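Local atomic coordinates of endosialidase (Enterobacteria phage phi92, PDB entry 4HIZ), a protein that probably hydrolyses internal alpha-2,8 and alpha-2,9 linkages of polysialic acid as a trimeric phage enzyme. Residues P137-T140 and V144-H147; T38-I43 and F51-I56. All coordinates share one frame; numbering follows the deposited sequence.

Contact 1: residues P137-T140 and V144-H147; sequences PDYT and VNYH. With FRU (beta-D-fructofuranose), chain G; EDO (1,2-ethanediol), chain P.
Tyr139 and Val144 bring their CA atoms to within 5.0 Å where the chain passes from a short, weakly bonded helical turn into strand 144-154. No hydrogen bond joins residues 137-140 to 144-147. The backbone instead makes a CA-H...O contact, Tyr139 CA to Val144 O at 3.3 Å, with 158° at the hydrogen. This is weak compensation for a buried carbonyl that has no conventional partner.

A first torsion of -174° swings the Tyr139 ring away from its own backbone N and alongside Asn145, whose CB lies at the ring edge, 3.7 Å from Tyr139 CD1; the hydroxyl beyond is hydrogen-bonded to Asn111 N. The Asn145 amide stands nearly perpendicular to that ring, 86° between planes. Its ND2 bonds to the carbonyls of Val109 and Leu112, while OD1 accepts from His136 N and, weakly, from Tyr146 N, so the amide is gripped at both ends.

Pro137 crosses Tyr146 at about a right angle, CD lying 3.7 Å from Tyr146 OH, and that hydroxyl meets fructose O4 at 2.6 Å. Asp138 OD2 accepts a hydrogen bond from fructose O1 at 2.8 Å. Glu176 also bonds the fructose, and Trp178 packs edge-to-face on Tyr146. Apolar and CH...O contacts thus join the segments, whereas Asp138 and Tyr146 serve a sugar pocket; its fructose is not sialic acid, so substrate binding remains unsettled.

Contact 2: residues T38-I43 and F51-I56; sequences TTLPDI and FVYERI
Tyr53 meets the loop 38-43 along nearly its whole length. A chi1 of 170° sets CG opposite the backbone N and carries the ring out along the loop. Its CB touches Leu40 CD2 at 3.7 Å. At the ring, Tyr53 CD2 lies 3.7 Å from Leu40 CG, the two side chains crossing at about a right angle. Further out, the ring edge receives a backbone oxygen, Thr38 O being 3.3 Å from Tyr53 CE1, and CE1 also abuts Thr39 CA. Backbone nitrogens lie over the two faces, Leu40 N on one and Arg55 N on the opposite. At the tip, a water links OH to Thr39 OG1, 2.9 Å from each, and donates to the threonine.

Two residues earlier, Phe51 takes a different partner. Pro41 CG sits over its ring, 3.7 Å from the centroid and 17° off the normal, a CH-pi contact; Ile43 CG1 comes to 3.9 Å from Phe51 CE2.

In this N-terminal extension of the endosialidase, the loop joins parallel strands 33-36 and 49-53 and folds back over the latter, which pairs antiparallel with strand 61-64. Leu40 and Ile43 also touch Tyr63 there, Phe46 meets Phe51 edge-to-face, and Asp42 forms a salt bridge with Lys523 of a second subunit.

How the contacts relate
Along the chain, 38-43 and 51-56 come first and 137-140 and 144-147 follow. The two contacts do not touch: their centres are 48 Å apart and their nearest atoms about 28 Å. They share no sheet. Contact 2 belongs to the N-terminal extension, near one edge of a mixed sheet, next to the outermost strand 33-36; that sheet also takes in strands 401-404, 407-413, 435-442 and 456-460 from the propeller region. Contact 1 leads into strand 144-154, an outermost strand of a four-stranded antiparallel sheet consistent with a propeller blade. Both contacts reach a second subunit, contact 1 through Tyr139 packing on its Asp579, but of the two only contact 1 contributes to the glycan pocket.

Contact 1: residues P137-T140 and V144-H147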
ATOM      1  N   PRO A 137     -17.007   2.989 -25.072  1.00 19.42           N
ATOM      2  CA  PRO A 137     -16.370   3.876 -26.052  1.00 21.31           C
ATOM      3  C   PRO A 137     -17.277   5.022 -26.459  1.00 22.36           C
ATOM      4  O   PRO A 137     -16.776   6.060 -26.869  1.00 24.23           O
ATOM      5  CB  PRO A 137     -16.093   2.951 -27.244  1.00 22.70           C
ATOM      6  CG  PRO A 137     -16.988   1.791 -27.060  1.00 22.96           C
ATOM      7  CD  PRO A 137     -17.120   1.610 -25.561  1.00 20.60           C
ATOM      8  N   ASP A 138     -18.586   4.848 -26.322  1.00 21.42           N
ATOM      9  CA  ASP A 138     -19.522   5.923 -26.614  1.00 21.85           C
ATOM     10  C   ASP A 138     -20.088   6.608 -25.358  1.00 20.24           C
ATOM     11  O   ASP A 138     -21.207   7.168 -25.380  1.00 20.52           O
ATOM     12  CB  ASP A 138     -20.654   5.351 -27.453  1.00 24.39           C
ATOM     13  CG  ASP A 138     -20.143   4.639 -28.701  1.00 28.06           C
ATOM     14  OD1 ASP A 138     -19.213   5.170 -29.344  1.00 30.48           O
ATOM     15  OD2 ASP A 138     -20.633   3.534 -29.025  1.00 28.52           O
ATOM     16  N   TYR A 139     -19.334   6.570 -24.257  1.00 18.85           N
ATOM     17  CA  TYR A 139     -19.785   7.151 -22.993  1.00 17.41           C
ATOM     18  C   TYR A 139     -20.201   8.610 -23.142  1.00 18.37           C
ATOM     19  O   TYR A 139     -21.271   9.018 -22.663  1.00 18.30           O
ATOM     20  CB  TYR A 139     -18.605   7.070 -22.018  1.00 15.74           C
ATOM     21  CG  TYR A 139     -18.886   7.482 -20.571  1.00 15.50           C
ATOM     22  CD1 TYR A 139     -19.354   6.547 -19.661  1.00 14.30           C
ATOM     23  CD2 TYR A 139     -18.657   8.792 -20.129  1.00 17.10           C
ATOM     24  CE1 TYR A 139     -19.609   6.879 -18.345  1.00 15.20           C
ATOM     25  CE2 TYR A 139     -18.891   9.158 -18.775  1.00 16.48           C
ATOM     26  CZ  TYR A 139     -19.366   8.196 -17.889  1.00 15.70           C
ATOM     27  OH  TYR A 139     -19.602   8.488 -16.568  1.00 15.70           O
ATOM     28  N   THR A 140     -19.364   9.397 -23.819  1.00 19.43           N
ATOM     29  CA  THR A 140     -19.684  10.808 -24.000  1.00 22.89           C
ATOM     30  C   THR A 140     -20.713  11.067 -25.114  1.00 23.78           C
ATOM     31  O   THR A 140     -21.709  11.799 -24.923  1.00 24.79           O
ATOM     32  CB  THR A 140     -18.420  11.623 -24.246  1.00 26.30           C
ATOM     33  OG1 THR A 140     -17.582  11.513 -23.092  1.00 27.12           O
ATOM     34  CG2 THR A 140     -18.777  13.088 -24.464  1.00 29.75           C
ATOM     35  N   VAL A 144     -23.988   6.504 -22.328  1.00 13.40           N
ATOM     36  CA  VAL A 144     -24.267   5.167 -21.851  1.00 12.71           C
ATOM     37  C   VAL A 144     -22.983   4.571 -21.259  1.00 12.53           C
ATOM     38  O   VAL A 144     -21.871   5.059 -21.526  1.00 13.89           O
ATOM     39  CB  VAL A 144     -24.694   4.204 -22.996  1.00 13.60           C
ATOM     40  CG1 VAL A 144     -26.069   4.648 -23.560  1.00 14.51           C
ATOM     41  CG2 VAL A 144     -23.641   4.155 -24.123  1.00 14.23           C
ATOM     42  N   ASN A 145     -23.137   3.529 -20.459  1.00 11.73           N
ATOM     43  CA  ASN A 145     -21.940   2.804 -19.976  1.00 11.09           C
ATOM     44  C   ASN A 145     -22.304   1.360 -19.637  1.00 12.12           C
ATOM     45  O   ASN A 145     -23.500   0.996 -19.582  1.00 12.83           O
ATOM     46  CB  ASN A 145     -21.304   3.531 -18.765  1.00 11.41           C
ATOM     47  CG  ASN A 145     -19.888   3.037 -18.469  1.00 12.36           C
ATOM     48  OD1 ASN A 145     -19.169   2.554 -19.354  1.00 12.79           O
ATOM     49  ND2 ASN A 145     -19.489   3.172 -17.227  1.00 12.34           N
ATOM     50  N   TYR A 146     -21.289   0.535 -19.361  1.00 11.91           N
ATOM     51  CA  TYR A 146     -21.524  -0.883 -19.142  1.00 12.56           C
ATOM     52  C   TYR A 146     -22.030  -1.219 -17.727  1.00 12.31           C
ATOM     53  O   TYR A 146     -21.966  -0.369 -16.826  1.00 12.70           O
ATOM     54  CB  TYR A 146     -20.249  -1.630 -19.435  1.00 12.77           C
ATOM     55  CG  TYR A 146     -19.801  -1.616 -20.874  1.00 13.09           C
ATOM     56  CD1 TYR A 146     -20.641  -2.099 -21.904  1.00 12.39           C
ATOM     57  CD2 TYR A 146     -18.525  -1.166 -21.209  1.00 12.75           C
ATOM     58  CE1 TYR A 146     -20.201  -2.138 -23.223  1.00 12.74           C
ATOM     59  CE2 TYR A 146     -18.067  -1.197 -22.536  1.00 13.43           C
ATOM     60  CZ  TYR A 146     -18.902  -1.697 -23.530  1.00 13.37           C
ATOM     61  OH  TYR A 146     -18.445  -1.734 -24.834  1.00 14.68           O
ATOM     62  N   HIS A 147     -22.515  -2.452 -17.545  1.00 12.01           N
ATOM     63  CA  HIS A 147     -23.096  -2.912 -16.285  1.00 11.71           C
ATOM     64  C   HIS A 147     -23.213  -4.438 -16.408  1.00 12.28           C
ATOM     65  O   HIS A 147     -23.383  -4.972 -17.497  1.00 12.88           O
ATOM     66  CB  HIS A 147     -24.501  -2.273 -16.177  1.00 12.42           C
ATOM     67  CG  HIS A 147     -25.264  -2.609 -14.937  1.00 13.54           C
ATOM     68  ND1 HIS A 147     -26.133  -3.683 -14.849  1.00 14.69           N
ATOM     69  CD2 HIS A 147     -25.363  -1.946 -13.758  1.00 14.24           C
ATOM     70  CE1 HIS A 147     -26.700  -3.685 -13.655  1.00 15.22           C
ATOM     71  NE2 HIS A 147     -26.249  -2.641 -12.974  1.00 15.25           N
TER
HETATM   72  C1  FRU G   2     -20.498  -0.108 -30.056  1.00 26.37           C
HETATM   73  C2  FRU G   2     -20.057  -1.357 -29.436  1.00 25.72           C
HETATM   74  C3  FRU G   2     -20.654  -1.939 -28.266  1.00 23.48           C
HETATM   75  C4  FRU G   2     -19.741  -3.049 -27.919  1.00 22.89           C
HETATM   76  C5  FRU G   2     -18.422  -2.509 -28.387  1.00 25.79           C
HETATM   77  C6  FRU G   2     -17.314  -3.534 -28.581  1.00 29.53           C
HETATM   78  O1  FRU G   2     -19.845   0.829 -29.222  1.00 27.89           O
HETATM   79  O2  FRU G   2     -20.744  -2.276 -30.389  1.00 27.09           O
HETATM   80  O3  FRU G   2     -22.069  -2.253 -28.311  1.00 22.18           O
HETATM   81  O4  FRU G   2     -19.770  -3.294 -26.477  1.00 20.71           O
HETATM   82  O5  FRU G   2     -18.690  -1.811 -29.626  1.00 26.28           O
HETATM   83  O6  FRU G   2     -17.592  -4.313 -29.701  1.00 33.78           O
HETATM   84  C1  EDO P 810     -26.235  -1.280  -9.982  1.00 32.42           C
HETATM   85  O1  EDO P 810     -27.424  -1.528 -10.736  1.00 28.30           O
HETATM   86  C2  EDO P 810     -25.969   0.211 -10.026  1.00 39.15           C
HETATM   87  O2  EDO P 810     -27.218   0.830  -9.690  1.00 44.33           O

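Contact 2: residues T38-I43 and F51-I56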
ATOM      1  N   THR A  38     -36.181 -13.804  25.768  1.00 24.93           N
ATOM      2  CA  THR A  38     -37.085 -12.671  25.781  1.00 27.13           C
ATOM      3  C   THR A  38     -36.420 -11.400  25.216  1.00 25.13           C
ATOM      4  O   THR A  38     -37.080 -10.492  24.687  1.00 24.90           O
ATOM      5  CB  THR A  38     -37.501 -12.398  27.245  1.00 32.08           C
ATOM      6  OG1 THR A  38     -36.315 -12.175  28.033  1.00 35.75           O
ATOM      7  CG2 THR A  38     -38.258 -13.602  27.826  1.00 32.43           C
ATOM      8  N   THR A  39     -35.108 -11.339  25.350  1.00 22.92           N
ATOM      9  CA  THR A  39     -34.344 -10.198  24.878  1.00 23.95           C
ATOM     10  C   THR A  39     -32.973 -10.747  24.602  1.00 21.18           C
ATOM     11  O   THR A  39     -32.596 -11.762  25.217  1.00 21.39           O
ATOM     12  CB  THR A  39     -34.264  -9.113  25.962  1.00 30.75           C
ATOM     13  OG1 THR A  39     -33.476  -8.018  25.482  1.00 35.82           O
ATOM     14  CG2 THR A  39     -33.591  -9.646  27.206  1.00 31.42           C
ATOM     15  N   LEU A  40     -32.201 -10.136  23.700  1.00 19.89           N
ATOM     16  CA  LEU A  40     -30.878 -10.731  23.406  1.00 19.79           C
ATOM     17  C   LEU A  40     -29.957 -10.598  24.597  1.00 18.59           C
ATOM     18  O   LEU A  40     -29.902  -9.521  25.205  1.00 18.59           O
ATOM     19  CB  LEU A  40     -30.207 -10.132  22.154  1.00 19.89           C
ATOM     20  CG  LEU A  40     -30.965 -10.453  20.856  1.00 21.52           C
ATOM     21  CD1 LEU A  40     -30.302  -9.780  19.667  1.00 23.18           C
ATOM     22  CD2 LEU A  40     -31.025 -11.962  20.620  1.00 20.74           C
ATOM     23  N   PRO A  41     -29.220 -11.678  24.930  1.00 17.41           N
ATOM     24  CA  PRO A  41     -28.282 -11.629  26.048  1.00 18.06           C
ATOM     25  C   PRO A  41     -26.952 -11.046  25.570  1.00 18.01           C
ATOM     26  O   PRO A  41     -26.866 -10.516  24.460  1.00 18.42           O
ATOM     27  CB  PRO A  41     -28.122 -13.102  26.406  1.00 18.12           C
ATOM     28  CG  PRO A  41     -28.161 -13.799  25.058  1.00 18.16           C
ATOM     29  CD  PRO A  41     -29.241 -13.020  24.285  1.00 17.49           C
ATOM     30  N   ASP A  42     -25.929 -11.136  26.401  1.00 17.83           N
ATOM     31  CA  ASP A  42     -24.615 -10.669  26.011  1.00 17.91           C
ATOM     32  C   ASP A  42     -23.990 -11.747  25.114  1.00 17.11           C
ATOM     33  O   ASP A  42     -23.272 -12.626  25.587  1.00 18.53           O
ATOM     34  CB  ASP A  42     -23.781 -10.471  27.271  1.00 17.98           C
ATOM     35  CG  ASP A  42     -22.487  -9.718  27.005  1.00 19.07           C
ATOM     36  OD1 ASP A  42     -22.134  -9.499  25.824  1.00 18.34           O
ATOM     37  OD2 ASP A  42     -21.829  -9.350  27.999  1.00 20.43           O
ATOM     38  N   ILE A  43     -24.281 -11.683  23.821  1.00 15.79           N
ATOM     39  CA  ILE A  43     -23.860 -12.728  22.888  1.00 15.93           C
ATOM     40  C   ILE A  43     -22.343 -12.987  22.874  1.00 17.04           C
ATOM     41  O   ILE A  43     -21.901 -14.130  22.738  1.00 16.22           O
ATOM     42  CB  ILE A  43     -24.450 -12.428  21.491  1.00 15.08           C
ATOM     43  CG1 ILE A  43     -25.968 -12.558  21.553  1.00 16.89           C
ATOM     44  CG2 ILE A  43     -23.911 -13.429  20.412  1.00 15.25           C
ATOM     45  CD1 ILE A  43     -26.653 -12.044  20.281  1.00 16.42           C
ATOM     46  N   PHE A  51     -29.671 -18.027  19.762  1.00 15.18           N
ATOM     47  CA  PHE A  51     -30.764 -17.444  20.542  1.00 15.04           C
ATOM     48  C   PHE A  51     -31.915 -17.093  19.615  1.00 14.84           C
ATOM     49  O   PHE A  51     -31.750 -16.303  18.688  1.00 16.03           O
ATOM     50  CB  PHE A  51     -30.267 -16.172  21.257  1.00 16.08           C
ATOM     51  CG  PHE A  51     -29.000 -16.404  22.041  1.00 17.70           C
ATOM     52  CD1 PHE A  51     -29.052 -16.946  23.311  1.00 19.71           C
ATOM     53  CD2 PHE A  51     -27.750 -16.136  21.477  1.00 18.51           C
ATOM     54  CE1 PHE A  51     -27.869 -17.197  24.031  1.00 20.86           C
ATOM     55  CE2 PHE A  51     -26.575 -16.398  22.182  1.00 20.35           C
ATOM     56  CZ  PHE A  51     -26.642 -16.935  23.460  1.00 20.68           C
ATOM     57  N   VAL A  52     -33.077 -17.685  19.854  1.00 14.23           N
ATOM     58  CA  VAL A  52     -34.269 -17.339  19.061  1.00 14.66           C
ATOM     59  C   VAL A  52     -34.983 -16.183  19.736  1.00 15.40           C
ATOM     60  O   VAL A  52     -35.336 -16.251  20.928  1.00 16.45           O
ATOM     61  CB  VAL A  52     -35.244 -18.506  18.953  1.00 15.66           C
ATOM     62  CG1 VAL A  52     -36.429 -18.104  18.042  1.00 17.00           C
ATOM     63  CG2 VAL A  52     -34.512 -19.731  18.413  1.00 15.57           C
ATOM     64  N   TYR A  53     -35.208 -15.120  18.982  1.00 14.78           N
ATOM     65  CA  TYR A  53     -35.673 -13.854  19.565  1.00 15.36           C
ATOM     66  C   TYR A  53     -36.647 -13.190  18.595  1.00 15.16           C
ATOM     67  O   TYR A  53     -36.410 -13.172  17.378  1.00 15.69           O
ATOM     68  CB  TYR A  53     -34.454 -12.939  19.804  1.00 15.76           C
ATOM     69  CG  TYR A  53     -34.806 -11.509  20.177  1.00 16.38           C
ATOM     70  CD1 TYR A  53     -35.592 -11.234  21.295  1.00 18.55           C
ATOM     71  CD2 TYR A  53     -34.333 -10.432  19.415  1.00 16.48           C
ATOM     72  CE1 TYR A  53     -35.923  -9.901  21.638  1.00 20.35           C
ATOM     73  CE2 TYR A  53     -34.631  -9.111  19.750  1.00 18.57           C
ATOM     74  CZ  TYR A  53     -35.434  -8.849  20.858  1.00 21.69           C
ATOM     75  OH  TYR A  53     -35.735  -7.546  21.181  1.00 24.82           O
ATOM     76  N   GLU A  54     -37.748 -12.653  19.119  1.00 15.14           N
ATOM     77  CA  GLU A  54     -38.705 -11.911  18.282  1.00 16.84           C
ATOM     78  C   GLU A  54     -38.587 -10.398  18.508  1.00 17.33           C
ATOM     79  O   GLU A  54     -39.347  -9.802  19.290  1.00 19.53           O
ATOM     80  CB  GLU A  54     -40.143 -12.369  18.567  1.00 18.65           C
ATOM     81  CG  GLU A  54     -40.373 -13.842  18.225  1.00 20.65           C
ATOM     82  CD  GLU A  54     -41.783 -14.341  18.515  1.00 23.33           C
ATOM     83  OE1 GLU A  54     -42.718 -13.526  18.712  1.00 23.04           O
ATOM     84  OE2 GLU A  54     -41.948 -15.583  18.535  1.00 25.52           O
ATOM     85  N   ARG A  55     -37.646  -9.779  17.798  1.00 16.43           N
ATOM     86  CA  ARG A  55     -37.526  -8.319  17.794  1.00 15.65           C
ATOM     87  C   ARG A  55     -38.873  -7.699  17.425  1.00 15.89           C
ATOM     88  O   ARG A  55     -39.364  -6.744  18.071  1.00 17.01           O
ATOM     89  CB  ARG A  55     -36.475  -7.886  16.766  1.00 15.36           C
ATOM     90  CG  ARG A  55     -36.157  -6.380  16.848  1.00 17.00           C
ATOM     91  CD  ARG A  55     -35.199  -5.932  15.739  1.00 16.62           C
ATOM     92  NE  ARG A  55     -35.888  -5.823  14.457  1.00 15.46           N
ATOM     93  CZ  ARG A  55     -36.494  -4.727  14.006  1.00 14.92           C
ATOM     94  NH1 ARG A  55     -36.487  -3.599  14.741  1.00 16.00           N
ATOM     95  NH2 ARG A  55     -37.106  -4.754  12.813  1.00 15.90           N
ATOM     96  N   ILE A  56     -39.482  -8.288  16.393  1.00 16.19           N
ATOM     97  CA  ILE A  56     -40.818  -7.933  15.969  1.00 17.60           C
ATOM     98  C   ILE A  56     -41.716  -9.110  16.342  1.00 18.95           C
ATOM     99  O   ILE A  56     -41.429 -10.251  15.970  1.00 17.50           O
ATOM    100  CB  ILE A  56     -40.874  -7.697  14.447  1.00 17.88           C
ATOM    101  CG1 ILE A  56     -39.920  -6.573  14.020  1.00 17.70           C
ATOM    102  CG2 ILE A  56     -42.311  -7.365  14.003  1.00 18.03           C
ATOM    103  CD1 ILE A  56     -40.165  -5.207  14.731  1.00 18.14           C
TER
HETATM  104  O   HOH W   1     -35.572  -6.717  24.006  1.00 52.14           O